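Local coordinates for NADPH-dependent aldehyde reductase YqhD (Escherichia coli, PDB 4QGS), which reduces a broad range of short-chain aldehydes to alcohols with NADPH, using one zinc ion per subunit, at residues I37-G48 and L65-I76; V108-A116 and A159-T167. All coordinates share one frame; numbering follows the deposited sequence. Where two conformers were deposited one is given.

Interaction 1. Residues I37-G48 and L65-I76; sequences IPHDARVLITYG and LKGMDVLEFGGI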
loop_
_atom_site.group_PDB
_atom_site.type_symbol
_atom_site.label_atom_id
_atom_site.label_comp_id
_atom_site.label_asym_id
_atom_site.label_seq_id
_atom_site.Cartn_x
_atom_site.Cartn_y
_atom_site.Cartn_z
ATOM N N ILE A 37 4.973 -25.273 0.307
ATOM C CA ILE A 37 4.564 -25.615 -1.047
ATOM C C ILE A 37 4.672 -27.121 -1.209
ATOM O O ILE A 37 5.685 -27.701 -0.819
ATOM C CB ILE A 37 5.441 -24.901 -2.092
ATOM C CG1 ILE A 37 5.335 -23.383 -1.940
ATOM C CG2 ILE A 37 5.088 -25.324 -3.507
ATOM C CD1 ILE A 37 6.260 -22.644 -2.871
ATOM N N PRO A 38 3.625 -27.757 -1.756
ATOM C CA PRO A 38 3.620 -29.210 -1.966
ATOM C C PRO A 38 4.863 -29.670 -2.709
ATOM O O PRO A 38 5.283 -29.009 -3.649
ATOM C CB PRO A 38 2.356 -29.432 -2.796
ATOM C CG PRO A 38 1.434 -28.368 -2.304
ATOM C CD PRO A 38 2.313 -27.161 -2.071
ATOM N N HIS A 39 5.456 -30.778 -2.274
ATOM C CA HIS A 39 6.711 -31.228 -2.860
ATOM C C HIS A 39 6.582 -31.486 -4.361
ATOM O O HIS A 39 7.563 -31.389 -5.090
ATOM C CB HIS A 39 7.206 -32.492 -2.147
ATOM C CG HIS A 39 6.361 -33.697 -2.411
ATOM N ND1 HIS A 39 5.303 -34.058 -1.603
ATOM C CD2 HIS A 39 6.415 -34.623 -3.398
ATOM C CE1 HIS A 39 4.744 -35.156 -2.079
ATOM N NE2 HIS A 39 5.397 -35.517 -3.170
ATOM N N ASP A 40 5.371 -31.812 -4.814
ATOM C CA ASP A 40 5.150 -32.150 -6.216
ATOM C C ASP A 40 4.427 -31.043 -6.969
ATOM O O ASP A 40 3.895 -31.263 -8.056
ATOM C CB ASP A 40 4.352 -33.449 -6.331
ATOM C CG ASP A 40 3.025 -33.391 -5.598
ATOM O OD1 ASP A 40 2.174 -34.270 -5.855
ATOM O OD2 ASP A 40 2.825 -32.483 -4.759
ATOM N N ALA A 41 4.406 -29.852 -6.387
ATOM C CA ALA A 41 3.803 -28.709 -7.064
ATOM C C ALA A 41 4.541 -28.331 -8.349
ATOM O O ALA A 41 5.758 -28.512 -8.475
ATOM C CB ALA A 41 3.746 -27.509 -6.116
ATOM N N ARG A 42 3.797 -27.806 -9.318
ATOM C CA ARG A 42 4.423 -27.128 -10.440
ATOM C C ARG A 42 4.317 -25.635 -10.142
ATOM O O ARG A 42 3.232 -25.053 -10.197
ATOM C CB ARG A 42 3.764 -27.501 -11.771
ATOM C CG ARG A 42 4.455 -26.916 -13.004
ATOM C CD ARG A 42 4.358 -27.852 -14.218
ATOM N NE ARG A 42 4.907 -29.175 -13.925
ATOM C CZ ARG A 42 4.749 -30.254 -14.689
ATOM N NH1 ARG A 42 4.063 -30.182 -15.821
ATOM N NH2 ARG A 42 5.290 -31.410 -14.319
ATOM N N VAL A 43 5.447 -25.037 -9.785
ATOM C CA VAL A 43 5.482 -23.677 -9.259
ATOM C C VAL A 43 5.830 -22.665 -10.340
ATOM O O VAL A 43 6.819 -22.822 -11.041
ATOM C CB VAL A 43 6.522 -23.540 -8.119
ATOM C CG1 VAL A 43 6.509 -22.128 -7.542
ATOM C CG2 VAL A 43 6.281 -24.577 -7.021
ATOM N N LEU A 44 5.016 -21.623 -10.479
ATOM C CA LEU A 44 5.409 -20.485 -11.303
ATOM C C LEU A 44 5.833 -19.322 -10.410
ATOM O O LEU A 44 5.026 -18.783 -9.643
ATOM C CB LEU A 44 4.271 -20.045 -12.234
ATOM C CG LEU A 44 4.628 -18.852 -13.132
ATOM C CD1 LEU A 44 5.711 -19.215 -14.128
ATOM C CD2 LEU A 44 3.389 -18.318 -13.852
ATOM N N ILE A 45 7.104 -18.958 -10.510
ATOM C CA ILE A 45 7.655 -17.787 -9.842
ATOM C C ILE A 45 7.451 -16.553 -10.720
ATOM O O ILE A 45 7.904 -16.521 -11.854
ATOM C CB ILE A 45 9.152 -17.954 -9.568
ATOM C CG1 ILE A 45 9.398 -19.142 -8.645
ATOM C CG2 ILE A 45 9.752 -16.656 -8.997
ATOM C CD1 ILE A 45 10.871 -19.308 -8.289
ATOM N N THR A 46 6.758 -15.551 -10.192
ATOM C CA THR A 46 6.516 -14.325 -10.945
ATOM C C THR A 46 7.343 -13.178 -10.377
ATOM O O THR A 46 7.570 -13.104 -9.172
ATOM C CB THR A 46 5.034 -13.944 -10.920
ATOM O OG1 THR A 46 4.628 -13.749 -9.564
ATOM C CG2 THR A 46 4.182 -15.044 -11.538
ATOM N N TYR A 47 7.805 -12.281 -11.240
ATOM C CA TYR A 47 8.509 -11.103 -10.750
ATOM C C TYR A 47 8.397 -9.929 -11.715
ATOM O O TYR A 47 7.771 -10.035 -12.773
ATOM C CB TYR A 47 9.976 -11.414 -10.474
ATOM C CG TYR A 47 10.739 -12.002 -11.641
ATOM C CD1 TYR A 47 11.388 -11.183 -12.557
ATOM C CD2 TYR A 47 10.829 -13.377 -11.815
ATOM C CE1 TYR A 47 12.095 -11.722 -13.622
ATOM C CE2 TYR A 47 11.531 -13.921 -12.870
ATOM C CZ TYR A 47 12.160 -13.092 -13.770
ATOM O OH TYR A 47 12.859 -13.636 -14.824
ATOM N N GLY A 48 9.008 -8.815 -11.331
ATOM C CA GLY A 48 8.809 -7.558 -12.024
ATOM C C GLY A 48 9.889 -7.251 -13.038
ATOM O O GLY A 48 10.086 -8.004 -13.991
ATOM N N LEU A 65 14.001 -23.746 -3.305
ATOM C CA LEU A 65 13.080 -24.661 -3.973
ATOM C C LEU A 65 13.792 -25.681 -4.857
ATOM O O LEU A 65 13.163 -26.345 -5.682
ATOM C CB LEU A 65 12.093 -23.874 -4.829
ATOM C CG LEU A 65 11.239 -22.876 -4.053
ATOM C CD1 LEU A 65 10.239 -22.271 -5.007
ATOM C CD2 LEU A 65 10.534 -23.596 -2.907
ATOM N N LYS A 66 15.101 -25.797 -4.688
ATOM C CA LYS A 66 15.895 -26.618 -5.590
ATOM C C LYS A 66 15.410 -28.067 -5.573
ATOM O O LYS A 66 15.189 -28.637 -4.508
ATOM C CB LYS A 66 17.366 -26.533 -5.211
ATOM C CG LYS A 66 18.293 -27.014 -6.286
ATOM C CD LYS A 66 19.706 -27.001 -5.789
ATOM C CE LYS A 66 20.491 -28.057 -6.510
ATOM N NZ LYS A 66 20.554 -27.806 -7.980
ATOM N N GLY A 67 15.229 -28.646 -6.756
ATOM C CA GLY A 67 14.752 -30.013 -6.859
ATOM C C GLY A 67 13.265 -30.081 -7.145
ATOM O O GLY A 67 12.742 -31.110 -7.565
ATOM N N MET A 68 12.572 -28.974 -6.899
ATOM C CA MET A 68 11.157 -28.906 -7.212
ATOM C C MET A 68 10.948 -28.420 -8.641
ATOM O O MET A 68 11.862 -27.888 -9.283
ATOM C CB MET A 68 10.434 -28.003 -6.208
ATOM C CG MET A 68 10.486 -28.589 -4.795
ATOM S SD MET A 68 9.806 -27.553 -3.492
ATOM C CE MET A 68 8.142 -27.300 -4.094
ATOM N N ASP A 69 9.733 -28.613 -9.133
ATOM C CA ASP A 69 9.364 -28.283 -10.501
ATOM C C ASP A 69 9.027 -26.792 -10.580
ATOM O O ASP A 69 7.897 -26.392 -10.291
ATOM C CB ASP A 69 8.186 -29.167 -10.921
ATOM C CG ASP A 69 7.841 -29.043 -12.387
ATOM O OD1 ASP A 69 8.569 -28.366 -13.136
ATOM O OD2 ASP A 69 6.841 -29.663 -12.791
ATOM N N VAL A 70 10.013 -25.985 -10.948
ATOM C CA VAL A 70 9.874 -24.533 -10.917
ATOM C C VAL A 70 9.999 -23.885 -12.301
ATOM O O VAL A 70 10.920 -24.192 -13.070
ATOM C CB VAL A 70 10.925 -23.908 -9.973
ATOM C CG1 VAL A 70 10.820 -22.392 -9.978
ATOM C CG2 VAL A 70 10.769 -24.463 -8.559
ATOM N N LEU A 71 9.058 -22.990 -12.612
ATOM C CA LEU A 71 9.072 -22.197 -13.843
ATOM C C LEU A 71 9.129 -20.720 -13.466
ATOM O O LEU A 71 8.855 -20.363 -12.316
ATOM C CB LEU A 71 7.832 -22.472 -14.698
ATOM C CG LEU A 71 7.726 -23.725 -15.573
ATOM C CD1 LEU A 71 7.968 -25.001 -14.786
ATOM C CD2 LEU A 71 6.353 -23.765 -16.233
ATOM N N GLU A 72 9.467 -19.860 -14.427
ATOM C CA GLU A 72 9.576 -18.428 -14.157
ATOM C C GLU A 72 8.771 -17.581 -15.140
ATOM O O GLU A 72 8.629 -17.940 -16.306
ATOM C CB GLU A 72 11.036 -17.981 -14.198
ATOM C CG GLU A 72 11.970 -18.709 -13.250
ATOM C CD GLU A 72 13.381 -18.140 -13.302
ATOM O OE1 GLU A 72 14.315 -18.789 -12.791
ATOM O OE2 GLU A 72 13.552 -17.035 -13.860
ATOM N N PHE A 73 8.246 -16.460 -14.657
ATOM C CA PHE A 73 7.574 -15.489 -15.511
ATOM C C PHE A 73 7.818 -14.090 -14.973
ATOM O O PHE A 73 7.285 -13.728 -13.932
ATOM C CB PHE A 73 6.067 -15.765 -15.589
ATOM C CG PHE A 73 5.322 -14.819 -16.502
ATOM C CD1 PHE A 73 5.070 -15.163 -17.822
ATOM C CD2 PHE A 73 4.880 -13.588 -16.043
ATOM C CE1 PHE A 73 4.386 -14.302 -18.662
ATOM C CE2 PHE A 73 4.200 -12.717 -16.884
ATOM C CZ PHE A 73 3.954 -13.079 -18.193
ATOM N N GLY A 74 8.610 -13.297 -15.683
ATOM C CA GLY A 74 8.922 -11.959 -15.219
ATOM C C GLY A 74 8.313 -10.897 -16.108
ATOM O O GLY A 74 7.552 -11.206 -17.024
ATOM N N GLY A 75 8.644 -9.640 -15.827
ATOM C CA GLY A 75 8.190 -8.531 -16.641
ATOM C C GLY A 75 6.901 -7.878 -16.180
ATOM O O GLY A 75 6.352 -7.035 -16.891
ATOM N N ILE A 76 6.403 -8.263 -15.007
ATOM C CA ILE A 76 5.236 -7.593 -14.449
ATOM C C ILE A 76 5.641 -6.159 -14.128
ATOM O O ILE A 76 6.530 -5.909 -13.320
ATOM C CB ILE A 76 4.688 -8.306 -13.193
ATOM C CG1 ILE A 76 4.155 -9.696 -13.557
ATOM C CG2 ILE A 76 3.581 -7.485 -12.552
ATOM C CD1 ILE A 76 3.604 -10.482 -12.371
HETATM O O HOH W 1 7.752 -29.982 -7.367
#

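Interaction 2. Residues V108-A116 and A159-T167; sequences VLDGTKFIA and AGAVISRKT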
loop_
_atom_site.group_PDB
_atom_site.type_symbol
_atom_site.label_atom_id
_atom_site.label_comp_id
_atom_site.label_asym_id
_atom_site.label_seq_id
_atom_site.Cartn_x
_atom_site.Cartn_y
_atom_site.Cartn_z
ATOM N N VAL A 108 3.937 -6.755 -8.208
ATOM C CA VAL A 108 4.071 -8.166 -8.557
ATOM C C VAL A 108 3.000 -8.966 -7.840
ATOM O O VAL A 108 2.370 -9.852 -8.422
ATOM C CB VAL A 108 5.477 -8.713 -8.200
ATOM C CG1 VAL A 108 5.565 -10.220 -8.467
ATOM C CG2 VAL A 108 6.549 -7.974 -8.984
ATOM N N LEU A 109 2.790 -8.634 -6.572
ATOM C CA LEU A 109 1.778 -9.305 -5.767
ATOM C C LEU A 109 0.395 -9.141 -6.379
ATOM O O LEU A 109 -0.323 -10.120 -6.570
ATOM C CB LEU A 109 1.791 -8.765 -4.340
ATOM C CG LEU A 109 0.723 -9.330 -3.407
ATOM C CD1 LEU A 109 0.902 -10.834 -3.242
ATOM C CD2 LEU A 109 0.776 -8.626 -2.067
ATOM N N ASP A 110 0.034 -7.903 -6.707
ATOM C CA ASP A 110 -1.300 -7.610 -7.226
ATOM C C ASP A 110 -1.572 -8.333 -8.543
ATOM O O ASP A 110 -2.633 -8.931 -8.730
ATOM C CB ASP A 110 -1.481 -6.102 -7.406
ATOM C CG ASP A 110 -1.675 -5.381 -6.090
ATOM O OD1 ASP A 110 -1.817 -6.069 -5.053
ATOM O OD2 ASP A 110 -1.708 -4.133 -6.091
ATOM N N GLY A 111 -0.606 -8.284 -9.449
ATOM C CA GLY A 111 -0.745 -8.942 -10.728
ATOM C C GLY A 111 -0.856 -10.442 -10.553
ATOM O O GLY A 111 -1.579 -11.119 -11.275
ATOM N N THR A 112 -0.129 -10.974 -9.582
ATOM C CA THR A 112 -0.158 -12.409 -9.367
ATOM C C THR A 112 -1.502 -12.829 -8.773
ATOM O O THR A 112 -2.021 -13.903 -9.084
ATOM C CB THR A 112 1.019 -12.846 -8.472
ATOM O OG1 THR A 112 2.245 -12.473 -9.122
ATOM C CG2 THR A 112 1.000 -14.350 -8.257
ATOM N N LYS A 113 -2.085 -11.967 -7.948
ATOM C CA LYS A 113 -3.415 -12.234 -7.405
ATOM C C LYS A 113 -4.403 -12.385 -8.550
ATOM O O LYS A 113 -5.269 -13.267 -8.545
ATOM C CB LYS A 113 -3.859 -11.118 -6.460
ATOM C CG LYS A 113 -3.150 -11.107 -5.112
ATOM C CD LYS A 113 -3.751 -10.064 -4.178
ATOM C CE LYS A 113 -3.051 -10.044 -2.832
ATOM N NZ LYS A 113 -3.675 -9.062 -1.900
ATOM N N PHE A 114 -4.261 -11.525 -9.546
ATOM C CA PHE A 114 -5.153 -11.573 -10.688
ATOM C C PHE A 114 -4.955 -12.862 -11.478
ATOM O O PHE A 114 -5.923 -13.508 -11.869
ATOM C CB PHE A 114 -4.931 -10.358 -11.583
ATOM C CG PHE A 114 -5.741 -10.383 -12.831
ATOM C CD1 PHE A 114 -7.109 -10.147 -12.793
ATOM C CD2 PHE A 114 -5.144 -10.650 -14.045
ATOM C CE1 PHE A 114 -7.860 -10.175 -13.951
ATOM C CE2 PHE A 114 -5.886 -10.669 -15.197
ATOM C CZ PHE A 114 -7.248 -10.439 -15.154
ATOM N N ILE A 115 -3.697 -13.239 -11.702
ATOM C CA ILE A 115 -3.398 -14.481 -12.407
ATOM C C ILE A 115 -4.026 -15.686 -11.699
ATOM O O ILE A 115 -4.638 -16.538 -12.341
ATOM C CB ILE A 115 -1.874 -14.691 -12.541
ATOM C CG1 ILE A 115 -1.262 -13.575 -13.382
ATOM C CG2 ILE A 115 -1.571 -16.039 -13.168
ATOM C CD1 ILE A 115 0.269 -13.516 -13.316
ATOM N N ALA A 116 -3.901 -15.734 -10.377
ATOM C CA ALA A 116 -4.435 -16.837 -9.582
ATOM C C ALA A 116 -5.949 -16.998 -9.738
ATOM O O ALA A 116 -6.466 -18.115 -9.807
ATOM C CB ALA A 116 -4.085 -16.637 -8.115
ATOM N N ALA A 159 -5.988 -10.497 -0.953
ATOM C CA ALA A 159 -7.162 -9.817 -1.490
ATOM C C ALA A 159 -6.942 -8.314 -1.564
ATOM O O ALA A 159 -6.937 -7.624 -0.542
ATOM C CB ALA A 159 -8.372 -10.115 -0.645
ATOM N N GLY A 160 -6.775 -7.796 -2.769
ATOM C CA GLY A 160 -6.447 -6.396 -2.916
ATOM C C GLY A 160 -5.394 -6.280 -3.985
ATOM O O GLY A 160 -4.211 -6.550 -3.756
ATOM N N ALA A 161 -5.841 -5.887 -5.168
ATOM C CA ALA A 161 -4.967 -5.826 -6.315
ATOM C C ALA A 161 -5.492 -4.807 -7.305
ATOM O O ALA A 161 -6.685 -4.777 -7.606
ATOM C CB ALA A 161 -4.845 -7.187 -6.957
ATOM N N VAL A 162 -4.595 -3.969 -7.806
ATOM C CA VAL A 162 -4.997 -2.912 -8.711
ATOM C C VAL A 162 -4.373 -3.136 -10.090
ATOM O O VAL A 162 -3.177 -2.921 -10.291
ATOM C CB VAL A 162 -4.605 -1.539 -8.158
ATOM C CG1 VAL A 162 -5.380 -0.459 -8.869
ATOM C CG2 VAL A 162 -4.880 -1.478 -6.664
ATOM N N ILE A 163 -5.203 -3.584 -11.029
ATOM C CA ILE A 163 -4.754 -3.994 -12.355
ATOM C C ILE A 163 -5.032 -2.918 -13.390
ATOM O O ILE A 163 -6.077 -2.271 -13.359
ATOM C CB ILE A 163 -5.447 -5.305 -12.803
ATOM C CG1 ILE A 163 -5.278 -6.392 -11.737
ATOM C CG2 ILE A 163 -4.923 -5.775 -14.163
ATOM C CD1 ILE A 163 -3.836 -6.684 -11.382
ATOM N N SER A 164 -4.091 -2.737 -14.306
ATOM C CA SER A 164 -4.236 -1.771 -15.383
ATOM C C SER A 164 -4.356 -2.492 -16.715
ATOM O O SER A 164 -3.730 -3.526 -16.921
ATOM C CB SER A 164 -3.047 -0.808 -15.404
ATOM O OG SER A 164 -2.607 -0.513 -14.090
ATOM N N ARG A 165 -5.170 -1.955 -17.615
ATOM C CA ARG A 165 -5.238 -2.489 -18.972
ATOM C C ARG A 165 -4.254 -1.739 -19.873
ATOM O O ARG A 165 -3.957 -2.160 -20.990
ATOM C CB ARG A 165 -6.663 -2.394 -19.533
ATOM C CG ARG A 165 -7.079 -3.596 -20.369
ATOM C CD ARG A 165 -8.601 -3.711 -20.534
ATOM N NE ARG A 165 -9.308 -2.464 -20.231
ATOM C CZ ARG A 165 -10.581 -2.391 -19.853
ATOM N NH1 ARG A 165 -11.313 -3.489 -19.796
ATOM N NH2 ARG A 165 -11.137 -1.215 -19.599
ATOM N N LYS A 166 -3.763 -0.615 -19.358
ATOM C CA LYS A 166 -2.866 0.333 -20.036
ATOM C C LYS A 166 -3.209 0.667 -21.511
ATOM O O LYS A 166 -2.986 1.817 -21.929
ATOM C CB LYS A 166 -1.408 -0.141 -19.951
ATOM C CG LYS A 166 -0.572 0.103 -21.203
ATOM C CD LYS A 166 0.714 -0.700 -21.198
ATOM C CE LYS A 166 1.588 -0.204 -20.061
ATOM N NZ LYS A 166 2.822 -0.987 -19.853
ATOM N N THR A 167 -3.750 -0.286 -22.283
ATOM C CA THR A 167 -4.138 -0.038 -23.679
ATOM C C THR A 167 -4.959 1.243 -23.873
ATOM O O THR A 167 -4.873 1.864 -24.944
ATOM O OG1 THR A 167 -4.294 -2.483 -23.850
ATOM C CG2 THR A 167 -4.987 -1.182 -25.809
HETATM O O HOH W 2 -1.203 -2.778 -8.259
#

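Interaction 1. Residues I37-G48 and L65-I76
V43, I45 and Y47 lend their backbones to a parallel ladder with D69, L71 and F73. Strand 69-73 is outermost in this chain's six-stranded parallel sheet, in the cofactor-binding domain, and 42-46 is its neighbour, joined to it by a beta-alpha-beta crossover through helix 57-64. V43 N donates to D69 O and V43 O accepts from L71 N; I45 repeats the pattern with L71 O and F73 N. On one face of the pair, I45 packs against L58, V61 and L62 of helix 57-64. On the other, L44 CD1 lies 3.8 Å from F73 CB, and both residues touch helix 82-95.

The Y47 CB points away from the second strand, but CG sits between the backbone N and the carbonyl carbon (chi1 55°), which folds the ring back over the backbone at G74. CG is 4.0 Å and CE1 3.6 Å from G74 CA, which CD1 and CZ also face; CD2 lies nearest to F73 O. G74 CA lies over the ring centre, 13° off the normal, in a CH-pi contact; a CB on G74 would run into CE1. CE2 has E72 OE2 at its edge, and OH ends 3.6 Å from E72 OE2, with ring and carboxylate planes turned 69° apart. With an alanine here the ring is gone, and G74 CA is likely to lose its cover on that side, leaving the backbone there freer to shift.

Where the strands end, I76 N donates to Y47 O, and G75 N donates to G48 O, beside the NADP-binding G49. At the far end M68 bends at its last torsion, bringing CE to 3.7 Å from I37 CG2, while a water bridges H39 O, A41 O and D69 N, donating to A41 O at 2.7 Å.

Interaction 2. Residues V108-A116 and A159-T167
D110 and A161 bring their backbones within 4.2 Å, CA to CA, where helix 108-116 passes across the short strand 161-163 nearly at a right angle (85°). A161 points its methyl at the helix, and its CB rests 3.6 Å from D110 CB. One helical turn on, and two residues along the strand, I163 CD1 reaches F114 CB at 3.8 Å; the two side chains cross at about a right angle, and both also touch F174 of the partner strand 172-174.

The polar side belongs to D110 and K113. With CG anti to its carbonyl carbon (chi1 -75°), D110 lays its carboxylate along the start of the strand. D110 OD2 takes a weak bond from V162 N at 3.4 Å and a shorter one from a water whose oxygen is 2.6 Å away, and that water also donates to V162 O. K113 runs out fully extended beyond CG, and its NZ donates to G160 O at 3.2 Å, the donor lying well out of the carbonyl plane.

D110 and G160 both bind NADP(+), here absent. D110 OD1 and G160 O stand 2.8 Å apart as two acceptors, an approach that the ammonium of K113 probably helps offset.

Overall arrangement
From the N terminus, interaction 1 comes first: segments 37-48 and 65-76 meet across the 16 residues that hold helices 51-55 and 57-64. Strand 99-104 follows, and segment 108-116 of helix 106-119 opens interaction 2, with 42 residues before the chain comes back at 159-167. The two loops lie in series, neither enclosing nor crossing the other. They nevertheless touch: T46 OG1 and T112 OG1, 2.7 Å apart, probably share a hydrogen bond, and V108 packs on T46, Y47 and G48. Thus helix 106-119 links the C-terminal end of strand 42-46 to the small antiparallel hairpin 161-163/172-174, with NADP-binding residues around both contacts.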